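Local coordinates for uncharacterized protein (Arthrobacter sp., PDB 3KOP) that is of unknown function but adopts a cyclophilin-like fold and is found in a six-chain assembly, at residues I24-E29 and A153-G158; R31-K36 and A163-D168; S48-D53 and A77-E82; N69-L74 and Q167-G172; N136-L139 and G145-P148. One frame throughout, in Å; residues are numbered along the deposited sequence.

Interaction 1. Residues I24-E29 and A153-G158; sequences INITLE and ATIVEG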
# COMPACT_ATOMS: atom_id res chain seq x y z
N ILE F 24 14.47 7.13 -29.35
CA ILE F 24 13.70 8.37 -29.39
C ILE F 24 14.47 9.45 -28.63
O ILE F 24 15.23 9.17 -27.70
CB ILE F 24 12.27 8.16 -28.80
CG1 ILE F 24 12.33 7.71 -27.32
CG2 ILE F 24 11.50 7.14 -29.68
CD1 ILE F 24 11.01 7.71 -26.59
N ASN F 25 14.32 10.67 -29.09
CA ASN F 25 14.77 11.85 -28.40
C ASN F 25 13.63 12.42 -27.56
O ASN F 25 12.48 12.49 -28.00
CB ASN F 25 15.28 12.89 -29.39
CG ASN F 25 16.59 12.49 -30.00
OD1 ASN F 25 17.44 11.89 -29.33
ND2 ASN F 25 16.76 12.77 -31.30
N ILE F 26 13.98 12.87 -26.37
CA ILE F 26 13.05 13.45 -25.44
C ILE F 26 13.63 14.80 -25.05
O ILE F 26 14.71 14.87 -24.48
CB ILE F 26 12.84 12.59 -24.20
CG1 ILE F 26 12.45 11.16 -24.58
CG2 ILE F 26 11.79 13.22 -23.30
CD1 ILE F 26 12.45 10.14 -23.38
N THR F 27 12.89 15.86 -25.36
CA THR F 27 13.42 17.22 -25.38
C THR F 27 12.51 18.16 -24.64
O THR F 27 11.29 18.10 -24.80
CB THR F 27 13.54 17.74 -26.85
OG1 THR F 27 14.40 16.88 -27.62
CG2 THR F 27 14.10 19.18 -26.88
N LEU F 28 13.13 19.04 -23.84
CA LEU F 28 12.48 20.20 -23.29
C LEU F 28 12.86 21.39 -24.16
O LEU F 28 14.03 21.76 -24.26
CB LEU F 28 12.93 20.43 -21.83
CG LEU F 28 12.42 19.39 -20.84
CD1 LEU F 28 13.21 19.43 -19.51
CD2 LEU F 28 10.93 19.58 -20.58
N GLU F 29 11.87 21.99 -24.80
CA GLU F 29 12.14 22.92 -25.91
C GLU F 29 12.65 24.26 -25.44
O GLU F 29 13.47 24.86 -26.12
CB GLU F 29 10.88 23.18 -26.70
CG GLU F 29 10.17 21.95 -27.22
CD GLU F 29 10.72 21.44 -28.52
OE1 GLU F 29 11.90 21.69 -28.83
OE2 GLU F 29 9.94 20.79 -29.25
N ALA F 153 10.41 2.67 -22.74
CA ALA F 153 11.72 3.14 -23.13
C ALA F 153 12.57 3.40 -21.91
O ALA F 153 12.06 3.55 -20.77
CB ALA F 153 11.62 4.37 -23.99
N THR F 154 13.88 3.39 -22.15
CA THR F 154 14.82 3.67 -21.09
C THR F 154 15.89 4.62 -21.57
O THR F 154 16.49 4.45 -22.64
CB THR F 154 15.43 2.38 -20.52
OG1 THR F 154 16.02 2.68 -19.26
CG2 THR F 154 16.47 1.78 -21.48
N ILE F 155 16.08 5.69 -20.78
CA ILE F 155 17.03 6.75 -21.14
C ILE F 155 18.46 6.20 -21.09
O ILE F 155 18.90 5.70 -20.06
CB ILE F 155 16.83 8.02 -20.28
CG1 ILE F 155 15.42 8.59 -20.55
CG2 ILE F 155 17.89 9.09 -20.61
CD1 ILE F 155 15.00 9.67 -19.58
N VAL F 156 19.16 6.29 -22.22
CA VAL F 156 20.53 5.81 -22.32
C VAL F 156 21.58 6.92 -22.49
O VAL F 156 22.76 6.68 -22.32
CB VAL F 156 20.70 4.75 -23.47
CG1 VAL F 156 19.93 3.48 -23.13
CG2 VAL F 156 20.27 5.32 -24.82
N GLU F 157 21.16 8.14 -22.83
CA GLU F 157 22.06 9.26 -22.90
C GLU F 157 21.38 10.49 -22.37
O GLU F 157 20.21 10.74 -22.69
CB GLU F 157 22.43 9.60 -24.34
CG GLU F 157 23.25 8.62 -25.09
CD GLU F 157 23.50 9.11 -26.52
OE1 GLU F 157 23.40 10.33 -26.77
OE2 GLU F 157 23.78 8.25 -27.38
N GLY F 158 22.12 11.28 -21.61
CA GLY F 158 21.65 12.57 -21.14
C GLY F 158 20.76 12.54 -19.90
O GLY F 158 20.11 13.52 -19.61

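Interaction 2. Residues R31-K36 and A163-D168; sequences RGVTCK and AAACQD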
# COMPACT_ATOMS: atom_id res chain seq x y z
N ARG F 31 14.03 25.04 -22.23
CA ARG F 31 15.36 24.86 -21.65
C ARG F 31 16.40 24.30 -22.65
O ARG F 31 17.60 24.38 -22.41
CB ARG F 31 15.28 24.01 -20.38
CG ARG F 31 14.54 24.70 -19.23
CD ARG F 31 14.07 23.72 -18.20
NE ARG F 31 13.52 24.41 -17.04
CZ ARG F 31 12.32 24.98 -16.99
NH1 ARG F 31 11.48 24.92 -18.02
NH2 ARG F 31 11.94 25.60 -15.88
N GLY F 32 15.95 23.71 -23.75
CA GLY F 32 16.86 23.18 -24.75
C GLY F 32 17.67 21.99 -24.28
O GLY F 32 18.85 21.87 -24.62
N VAL F 33 17.05 21.08 -23.54
CA VAL F 33 17.72 19.90 -23.04
C VAL F 33 17.08 18.68 -23.66
O VAL F 33 15.85 18.56 -23.67
CB VAL F 33 17.63 19.83 -21.50
CG1 VAL F 33 18.32 18.57 -20.95
CG2 VAL F 33 18.21 21.08 -20.88
N THR F 34 17.92 17.78 -24.18
CA THR F 34 17.47 16.56 -24.83
C THR F 34 18.18 15.35 -24.24
O THR F 34 19.37 15.39 -23.94
CB THR F 34 17.75 16.57 -26.36
OG1 THR F 34 17.05 17.67 -26.96
CG2 THR F 34 17.27 15.31 -27.02
N CYS F 35 17.45 14.26 -24.09
CA CYS F 35 18.08 13.01 -23.76
C CYS F 35 17.61 11.97 -24.80
O CYS F 35 16.67 12.23 -25.55
CB CYS F 35 17.76 12.61 -22.31
SG CYS F 35 16.04 12.26 -22.03
N LYS F 36 18.27 10.83 -24.84
CA LYS F 36 17.94 9.79 -25.78
C LYS F 36 17.58 8.51 -25.04
O LYS F 36 18.24 8.16 -24.07
CB LYS F 36 19.11 9.49 -26.74
CG LYS F 36 18.75 8.51 -27.82
CD LYS F 36 19.93 8.06 -28.67
CE LYS F 36 20.38 9.10 -29.59
NZ LYS F 36 21.23 8.48 -30.71
N ALA F 163 17.66 15.15 -15.64
CA ALA F 163 17.30 15.26 -14.23
C ALA F 163 17.51 16.68 -13.70
O ALA F 163 16.64 17.19 -12.98
CB ALA F 163 18.06 14.21 -13.37
N ALA F 164 18.62 17.31 -14.06
CA ALA F 164 18.91 18.70 -13.64
C ALA F 164 17.87 19.68 -14.22
O ALA F 164 17.42 20.60 -13.53
CB ALA F 164 20.38 19.11 -13.99
N ALA F 165 17.42 19.42 -15.46
CA ALA F 165 16.36 20.26 -16.07
C ALA F 165 15.01 20.10 -15.36
O ALA F 165 14.25 21.06 -15.19
CB ALA F 165 16.22 19.93 -17.57
N CYS F 166 14.71 18.87 -14.96
CA CYS F 166 13.44 18.56 -14.29
C CYS F 166 13.37 19.17 -12.87
O CYS F 166 12.33 19.69 -12.47
CB CYS F 166 13.26 17.04 -14.21
SG CYS F 166 13.00 16.20 -15.78
N GLN F 167 14.49 19.17 -12.16
CA GLN F 167 14.57 19.84 -10.87
C GLN F 167 14.30 21.35 -11.08
O GLN F 167 13.61 21.97 -10.28
CB GLN F 167 15.92 19.60 -10.17
CG GLN F 167 16.26 18.13 -9.83
CD GLN F 167 15.49 17.53 -8.65
OE1 GLN F 167 14.62 18.16 -8.06
NE2 GLN F 167 15.82 16.29 -8.32
N ASP F 168 14.79 21.91 -12.17
CA ASP F 168 14.56 23.28 -12.48
C ASP F 168 13.08 23.52 -12.89
O ASP F 168 12.55 24.58 -12.63
CB ASP F 168 15.52 23.73 -13.61
CG ASP F 168 15.40 25.20 -13.89
OD1 ASP F 168 15.88 25.98 -13.07
OD2 ASP F 168 14.81 25.59 -14.91

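Interaction 3. Residues S48-D53 and A77-E82; sequences SKAVWD and AFAPKE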
# COMPACT_ATOMS: atom_id res chain seq x y z
N SER F 48 5.70 0.48 -27.72
CA SER F 48 6.81 1.08 -28.47
C SER F 48 6.36 1.42 -29.88
O SER F 48 6.63 2.52 -30.38
CB SER F 48 8.02 0.15 -28.52
OG SER F 48 8.56 -0.08 -27.22
N LYS F 49 5.62 0.50 -30.50
CA LYS F 49 5.07 0.74 -31.85
C LYS F 49 4.08 1.89 -31.85
O LYS F 49 4.14 2.76 -32.75
CB LYS F 49 4.39 -0.52 -32.38
CG LYS F 49 3.62 -0.31 -33.71
CD LYS F 49 3.19 -1.64 -34.29
CE LYS F 49 2.26 -1.42 -35.51
NZ LYS F 49 2.87 -0.48 -36.55
N ALA F 50 3.15 1.88 -30.89
CA ALA F 50 2.07 2.88 -30.83
C ALA F 50 2.69 4.27 -30.73
O ALA F 50 2.26 5.21 -31.44
CB ALA F 50 1.11 2.63 -29.65
N VAL F 51 3.69 4.40 -29.87
CA VAL F 51 4.39 5.67 -29.74
C VAL F 51 5.23 6.03 -31.00
O VAL F 51 5.07 7.10 -31.58
CB VAL F 51 5.23 5.70 -28.47
CG1 VAL F 51 6.09 6.98 -28.39
CG2 VAL F 51 4.31 5.57 -27.21
N TRP F 52 6.12 5.13 -31.43
CA TRP F 52 6.95 5.37 -32.61
C TRP F 52 6.11 5.85 -33.80
O TRP F 52 6.43 6.86 -34.45
CB TRP F 52 7.71 4.11 -33.03
CG TRP F 52 8.59 4.35 -34.26
CD1 TRP F 52 8.24 4.20 -35.59
CD2 TRP F 52 9.95 4.83 -34.27
NE1 TRP F 52 9.28 4.56 -36.40
CE2 TRP F 52 10.35 4.94 -35.62
CE3 TRP F 52 10.87 5.15 -33.26
CZ2 TRP F 52 11.64 5.35 -35.99
CZ3 TRP F 52 12.14 5.59 -33.62
CH2 TRP F 52 12.52 5.67 -34.98
N ASP F 53 5.06 5.10 -34.09
CA ASP F 53 4.20 5.38 -35.25
C ASP F 53 3.64 6.80 -35.24
O ASP F 53 3.46 7.40 -36.29
CB ASP F 53 3.04 4.36 -35.33
CG ASP F 53 3.49 2.97 -35.76
OD1 ASP F 53 4.70 2.76 -36.00
OD2 ASP F 53 2.63 2.07 -35.85
N ALA F 77 -5.25 10.68 -27.56
CA ALA F 77 -4.91 9.34 -28.04
C ALA F 77 -4.55 9.38 -29.54
O ALA F 77 -5.14 10.14 -30.32
CB ALA F 77 -6.05 8.39 -27.80
N PHE F 78 -3.56 8.58 -29.91
CA PHE F 78 -3.04 8.61 -31.29
C PHE F 78 -3.01 7.23 -31.92
O PHE F 78 -2.95 7.14 -33.12
CB PHE F 78 -1.62 9.24 -31.31
CG PHE F 78 -0.71 8.77 -30.16
CD1 PHE F 78 -0.14 7.50 -30.19
CD2 PHE F 78 -0.49 9.58 -29.06
CE1 PHE F 78 0.69 7.06 -29.15
CE2 PHE F 78 0.35 9.15 -28.00
CZ PHE F 78 0.93 7.90 -28.05
N ALA F 79 -3.05 6.17 -31.13
CA ALA F 79 -2.95 4.81 -31.66
C ALA F 79 -4.32 4.35 -32.14
O ALA F 79 -5.31 4.67 -31.52
CB ALA F 79 -2.44 3.84 -30.61
N PRO F 80 -4.37 3.52 -33.18
CA PRO F 80 -5.69 3.03 -33.59
C PRO F 80 -6.36 2.24 -32.48
O PRO F 80 -7.55 2.30 -32.32
CB PRO F 80 -5.39 2.15 -34.80
CG PRO F 80 -4.06 2.63 -35.32
CD PRO F 80 -3.30 3.10 -34.10
N LYS F 81 -5.59 1.49 -31.71
CA LYS F 81 -6.08 0.97 -30.45
C LYS F 81 -5.02 1.02 -29.36
O LYS F 81 -3.83 0.83 -29.61
CB LYS F 81 -6.65 -0.45 -30.57
CG LYS F 81 -5.69 -1.54 -30.96
CD LYS F 81 -6.33 -2.93 -30.81
CE LYS F 81 -6.82 -3.17 -29.37
NZ LYS F 81 -6.96 -4.63 -29.00
N GLU F 82 -5.48 1.28 -28.15
CA GLU F 82 -4.59 1.40 -27.03
C GLU F 82 -3.87 0.09 -26.80
O GLU F 82 -4.42 -0.98 -27.06
CB GLU F 82 -5.35 1.85 -25.78
CG GLU F 82 -5.83 3.26 -25.86
CD GLU F 82 -4.73 4.25 -26.09
OE1 GLU F 82 -3.81 4.36 -25.24
OE2 GLU F 82 -4.77 4.95 -27.14

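Interaction 4. Residues N69-L74 and Q167-G172; sequences NEIYNL and QDIWMG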
# COMPACT_ATOMS: atom_id res chain seq x y z
N ASN F 69 9.53 11.83 -8.73
CA ASN F 69 10.55 12.31 -9.67
C ASN F 69 10.14 12.09 -11.10
O ASN F 69 10.73 11.30 -11.86
CB ASN F 69 11.90 11.72 -9.33
CG ASN F 69 12.35 12.12 -7.94
OD1 ASN F 69 12.53 13.31 -7.69
ND2 ASN F 69 12.48 11.16 -7.03
N GLU F 70 9.10 12.82 -11.47
CA GLU F 70 8.41 12.66 -12.73
C GLU F 70 8.13 14.01 -13.44
O GLU F 70 7.68 14.98 -12.81
CB GLU F 70 7.06 12.03 -12.46
CG GLU F 70 6.29 11.75 -13.73
CD GLU F 70 4.80 11.55 -13.52
OE1 GLU F 70 4.25 12.05 -12.50
OE2 GLU F 70 4.18 10.93 -14.44
N ILE F 71 8.33 14.03 -14.76
CA ILE F 71 7.71 15.05 -15.61
C ILE F 71 6.90 14.31 -16.68
O ILE F 71 7.16 13.15 -16.95
CB ILE F 71 8.71 16.06 -16.26
CG1 ILE F 71 9.77 15.35 -17.12
CG2 ILE F 71 9.31 16.95 -15.20
CD1 ILE F 71 10.45 16.25 -18.22
N TYR F 72 5.91 14.99 -17.26
CA TYR F 72 5.08 14.33 -18.26
C TYR F 72 4.35 15.35 -19.13
O TYR F 72 4.34 16.55 -18.82
CB TYR F 72 4.08 13.40 -17.58
CG TYR F 72 3.09 14.12 -16.72
CD1 TYR F 72 3.40 14.48 -15.40
CD2 TYR F 72 1.82 14.48 -17.23
CE1 TYR F 72 2.49 15.14 -14.61
CE2 TYR F 72 0.89 15.16 -16.42
CZ TYR F 72 1.24 15.48 -15.12
OH TYR F 72 0.38 16.14 -14.31
N ASN F 73 3.80 14.88 -20.24
CA ASN F 73 2.87 15.66 -21.02
C ASN F 73 1.61 14.84 -21.18
O ASN F 73 1.56 13.66 -20.81
CB ASN F 73 3.50 16.15 -22.35
CG ASN F 73 3.74 15.04 -23.39
OD1 ASN F 73 3.21 13.94 -23.27
ND2 ASN F 73 4.55 15.34 -24.41
N LEU F 74 0.58 15.49 -21.72
CA LEU F 74 -0.71 14.87 -21.97
C LEU F 74 -1.12 15.19 -23.41
O LEU F 74 -1.15 16.34 -23.80
CB LEU F 74 -1.76 15.42 -21.01
CG LEU F 74 -1.55 15.24 -19.50
CD1 LEU F 74 -2.64 15.98 -18.73
CD2 LEU F 74 -1.50 13.76 -19.11
N GLN F 167 14.49 19.17 -12.16
CA GLN F 167 14.57 19.84 -10.87
C GLN F 167 14.30 21.35 -11.08
O GLN F 167 13.61 21.97 -10.28
CB GLN F 167 15.92 19.60 -10.17
CG GLN F 167 16.26 18.13 -9.83
CD GLN F 167 15.49 17.53 -8.65
OE1 GLN F 167 14.62 18.16 -8.06
NE2 GLN F 167 15.82 16.29 -8.32
N ASP F 168 14.79 21.91 -12.17
CA ASP F 168 14.56 23.28 -12.48
C ASP F 168 13.08 23.52 -12.89
O ASP F 168 12.55 24.58 -12.63
CB ASP F 168 15.52 23.73 -13.61
CG ASP F 168 15.40 25.20 -13.89
OD1 ASP F 168 15.88 25.98 -13.07
OD2 ASP F 168 14.81 25.59 -14.91
N ILE F 169 12.42 22.54 -13.51
CA ILE F 169 10.97 22.65 -13.69
C ILE F 169 10.25 22.66 -12.33
O ILE F 169 9.33 23.44 -12.11
CB ILE F 169 10.42 21.54 -14.61
CG1 ILE F 169 10.94 21.76 -16.02
CG2 ILE F 169 8.87 21.50 -14.58
CD1 ILE F 169 10.69 20.57 -16.97
N TRP F 170 10.71 21.82 -11.42
CA TRP F 170 10.11 21.73 -10.09
C TRP F 170 10.24 23.09 -9.36
O TRP F 170 9.25 23.61 -8.85
CB TRP F 170 10.76 20.57 -9.30
CG TRP F 170 10.36 20.52 -7.87
CD1 TRP F 170 9.09 20.54 -7.37
CD2 TRP F 170 11.24 20.43 -6.74
NE1 TRP F 170 9.13 20.49 -5.98
CE2 TRP F 170 10.44 20.42 -5.58
CE3 TRP F 170 12.63 20.38 -6.60
CZ2 TRP F 170 10.98 20.35 -4.29
CZ3 TRP F 170 13.17 20.29 -5.30
CH2 TRP F 170 12.34 20.29 -4.17
N MSE F 171 11.44 23.67 -9.33
CA MSE F 171 11.68 24.93 -8.61
C MSE F 171 11.32 26.18 -9.42
O MSE F 171 10.95 27.20 -8.82
CB MSE F 171 13.15 25.03 -8.18
CG MSE F 171 13.56 23.91 -7.20
SE MSE F 171 12.48 23.97 -5.58
CE MSE F 171 12.82 25.81 -5.08
N GLY F 172 11.49 26.13 -10.74
CA GLY F 172 11.36 27.29 -11.63
C GLY F 172 10.10 27.32 -12.46
O GLY F 172 9.81 28.33 -13.11
O HOH W 1 15.29 13.60 -7.47

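Interaction 5. Residues N136-L139 and G145-P148; sequences NNLL and GWVP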
# COMPACT_ATOMS: atom_id res chain seq x y z
N ASN F 136 12.75 6.16 -5.97
CA ASN F 136 11.87 6.10 -4.81
C ASN F 136 10.52 6.77 -5.14
O ASN F 136 10.05 7.63 -4.41
CB ASN F 136 12.56 6.71 -3.57
CG ASN F 136 13.69 5.85 -3.06
OD1 ASN F 136 13.99 4.77 -3.65
ND2 ASN F 136 14.34 6.30 -1.96
N ASN F 137 9.95 6.37 -6.27
CA ASN F 137 8.66 6.90 -6.77
C ASN F 137 7.60 5.84 -6.59
O ASN F 137 7.89 4.65 -6.76
CB ASN F 137 8.78 7.19 -8.26
CG ASN F 137 10.03 7.96 -8.62
OD1 ASN F 137 10.20 9.13 -8.25
ND2 ASN F 137 10.91 7.31 -9.35
N LEU F 138 6.37 6.24 -6.27
CA LEU F 138 5.24 5.31 -6.27
C LEU F 138 4.12 5.84 -7.13
O LEU F 138 3.70 7.02 -7.01
CB LEU F 138 4.75 5.08 -4.83
CG LEU F 138 5.67 4.34 -3.88
CD1 LEU F 138 5.18 4.56 -2.42
CD2 LEU F 138 5.65 2.83 -4.24
N LEU F 139 3.65 4.99 -8.03
CA LEU F 139 2.56 5.31 -8.93
C LEU F 139 1.24 4.98 -8.25
O LEU F 139 0.55 3.96 -8.52
CB LEU F 139 2.72 4.64 -10.29
CG LEU F 139 3.61 5.44 -11.28
CD1 LEU F 139 3.97 4.61 -12.49
CD2 LEU F 139 2.89 6.75 -11.73
N GLY F 145 -5.96 4.99 -6.28
CA GLY F 145 -5.02 3.98 -5.77
C GLY F 145 -3.86 3.83 -6.73
O GLY F 145 -3.31 4.83 -7.18
N TRP F 146 -3.51 2.59 -7.07
CA TRP F 146 -2.40 2.32 -7.95
C TRP F 146 -2.72 2.71 -9.40
O TRP F 146 -3.83 2.48 -9.87
CB TRP F 146 -2.01 0.83 -7.88
CG TRP F 146 -1.51 0.38 -6.55
CD1 TRP F 146 -2.18 -0.43 -5.65
CD2 TRP F 146 -0.22 0.64 -5.96
NE1 TRP F 146 -1.39 -0.65 -4.55
CE2 TRP F 146 -0.21 0.02 -4.69
CE3 TRP F 146 0.89 1.39 -6.35
CZ2 TRP F 146 0.91 0.05 -3.85
CZ3 TRP F 146 2.01 1.42 -5.52
CH2 TRP F 146 2.01 0.76 -4.28
N VAL F 147 -1.76 3.35 -10.06
CA VAL F 147 -1.87 3.79 -11.44
C VAL F 147 -0.68 3.23 -12.25
O VAL F 147 0.29 3.95 -12.49
CB VAL F 147 -1.81 5.34 -11.51
CG1 VAL F 147 -2.08 5.84 -12.94
CG2 VAL F 147 -2.78 5.97 -10.48
N PRO F 148 -0.72 1.96 -12.63
CA PRO F 148 0.43 1.42 -13.34
C PRO F 148 0.70 2.09 -14.68
O PRO F 148 -0.24 2.47 -15.40
CB PRO F 148 0.08 -0.07 -13.52
CG PRO F 148 -1.16 -0.34 -12.67
CD PRO F 148 -1.82 0.98 -12.47

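Interaction 1. Residues I24-E29 and A153-G158
Ile24 and Ala153 meet methyl to methyl, and two residues further along each strand Ile26 meets Ile155. The CB of Ala153 points toward strand 23-28, whereas that of Ile24 leaves its backbone to the side. In Ile24, CG1 sits between the backbone N and the carbonyl carbon (chi1 61°), and the extended end of the chain swings CD1 over to 4.3 Å from Ala153 CB. Ile26 does the reverse: its own CB already aims across the gap, with CG1 anti to the carbonyl carbon (chi1 -54°), and its CD1 comes alongside the CG1 branch of Ile155 at 4.4 Å. Backbones stand well apart, with Ile26 CA 8.9 Å from Ile155 CA, because strand 33-39 runs between them and pairs with both. Val156 and Glu157 face Lys36 of that middle strand as a classic beta bulge, just before the chain turns into helix 159-172. No hydrogen bond joins the two segments directly. The four touching side chains are hydrocarbon throughout and buried, so the contact is purely apolar: its cohesion comes from shielding methyl groups from water inside the curled antiparallel sheet, while the directional bonds lie with the strand in between.

Interaction 2. Residues R31-K36 and A163-D168
Arg31 reaches from the turn between strands 23-28 and 33-39 to grip Asp168 on helix 159-172 in a salt bridge. Its chain is extended from CG to NE, which carries the guanidinium past Ala165 to the carboxylate. NE donates to Asp168 OD2 over 2.8 Å, N-H...O 145°; the oxygen offers its anti lone pair and lies slightly out of the guanidinium plane. The same OD2 also takes a weak bond from Arg31 NH2 at 3.0 Å, so one oxygen serves two N-H groups at the guanidinium edge, with the two flat groups turned 61° apart. A further weak, long bond runs from Arg31 NH2 to the backbone O of Asp168 at 3.5 Å. Other polar atoms have partners outside the two segments: Arg31 NH1 makes a salt bridge with Glu177, Arg31 NH2 also bonds to Gly173 O, and Asp168 OD1 is held by Arg175 of the second subunit. Beside this polar cluster, Val33 lays CG2 against Ala165 CB at 4.0 Å; Gly32 and Val33 together face Leu28 in a G1 beta bulge. With a methionine in place of Arg31, Asp168 OD2 and Glu177 would probably be left without their positive mate, and the turn would lose its polar hold on the helix. Two acids, with Gly173 O just past the helix end, gather at one guanidinium, which is likely to stabilise its charge and to couple this turn, through Asp168, to the subunit interface.

Interaction 3. Residues S48-D53 and A77-E82
Helix 45-54 rests on the irregular loop that follows strand 70-76, and the touching residues are Ala50 and Val51 on the helix, Phe78 and Ala79 on the loop. The CA atoms come nearest at Ala50 and Ala79, 5.4 Å apart, and the two methyls touch at a slant, CB to CB, at 3.9 Å. Phe78 takes up the neighbouring space: with CG between its backbone N and carbonyl carbon (chi1 42°), the ring is folded toward the helix. Its CE1 comes to 3.3 Å from the backbone O of Ala50, an oblique approach with no hydrogen bond. Further round the ring, CZ touches the CG2 branch of Val51 at 4.2 Å, although the CB of Val51 points away from the loop. In the cyclophilin-like fold of this chain the helix is thereby covered on one side by a loop leading from one strand of the curled antiparallel sheet to the next, and Phe78 also packs on Val127 of strand 125-132. Away from the loop, Trp52 makes cation-pi contacts with Arg22 and Arg183. Along the helix itself, one turn apart, Lys49 NZ bonds to Asp53 OD2 at 2.7 Å in a salt bridge through the syn lone pair.

Interaction 4. Residues N69-L74 and Q167-G172
Ile71 and Ile169 account for most of the buried surface, each pointing its CB toward the other from a strand and a helix. On Ile71, CG1 lies between the backbone N and the carbonyl carbon (chi1 58°), which leaves the CG2 methyl to face the helix. It meets CD1 of Ile169, the end of an extended chain, at 4.3 Å. The backbones are held apart by these two side chains, with Ile71 CA 8.5 Å from Ile169 CA. Asn69 adds a buried polar group: its OD1 and Gln167 NE2 do not bond directly but share a water, 2.8 Å from Asn69 OD1 and 2.9 Å from Gln167 NE2. Both bonds are weak, and since Gln167 has a second conformer the bridge is doubtful. The firmer partners of these amides lie on the second subunit, where Ser111 O accepts from Asn69 ND2 and Lys65 reaches Asn69 OD1 and, in this conformer, Gln167 OE1. In the fold, helix 159-172 thus lies against strand 70-76, which pairs with strands 57-63 and 125-132; Val61 of strand 57-63 touches both isoleucines, and Leu179 of strand 178-183 packs on Ile71.

Interaction 5. Residues N136-L139 and G145-P148
Leu139 and Val147 are tied by the one hydrogen bond of the contact, Val147 N to Leu139 O at 2.8 Å. It is almost straight at the proton (173°), yet the donor stands 42° out of the carbonyl plane, so the bond does not follow a lone pair. Weaker contacts crowd the same oxygen: Trp146 CA sends its C-H to Leu139 O at 3.4 Å, and the edge of the indole lies against it, with Trp146 CE3 likewise 3.4 Å from Leu139 O. Leu139 CB in turn approaches Val147 O to 3.3 Å, a close approach of the leucine side chain to that oxygen. Apolar packing comes from Leu138, whose CD2 meets the six-membered end of the indole edge-on, 4.1 Å from Trp146 CZ3; Leu138 also packs on neighbouring subunits. With CG anti to its carbonyl carbon (chi1 -63°), the tryptophan turns this edge toward 136-139. With only an alanine here, Leu138 CD2 would probably face a gap, and the steeply angled indole-indole contact with Trp146 of the fourth subunit would be lost. The contact sits at the foot of the tight hairpin formed by strand 140-141 and the start of strand 145-157, where Phe100 of strand 96-103 covers both Leu139 and Val147.

Overall arrangement
Interactions 2 and 4 both use helix 159-172, and interaction 1 lies beside them. The centres of interactions 1 and 2 are about 9 Å apart, joined by probable backbone hydrogen bonds, Leu28 N to Val33 O and Val156 N to Lys36 O, both 2.8 Å. Interactions 2 and 4 share Gln167 and Asp168, and Leu28 of interaction 1 packs on both Ile169 and Ile71 of interaction 4. Interaction 3 stands farther off, its centre about 18 Å from that of interaction 1, joined to it where Trp52 packs on Ile24. Interaction 5 touches interaction 4 through Asn69 N and Asn137 OD1, 2.8 Å apart; both, like interaction 2, also contact the second subunit.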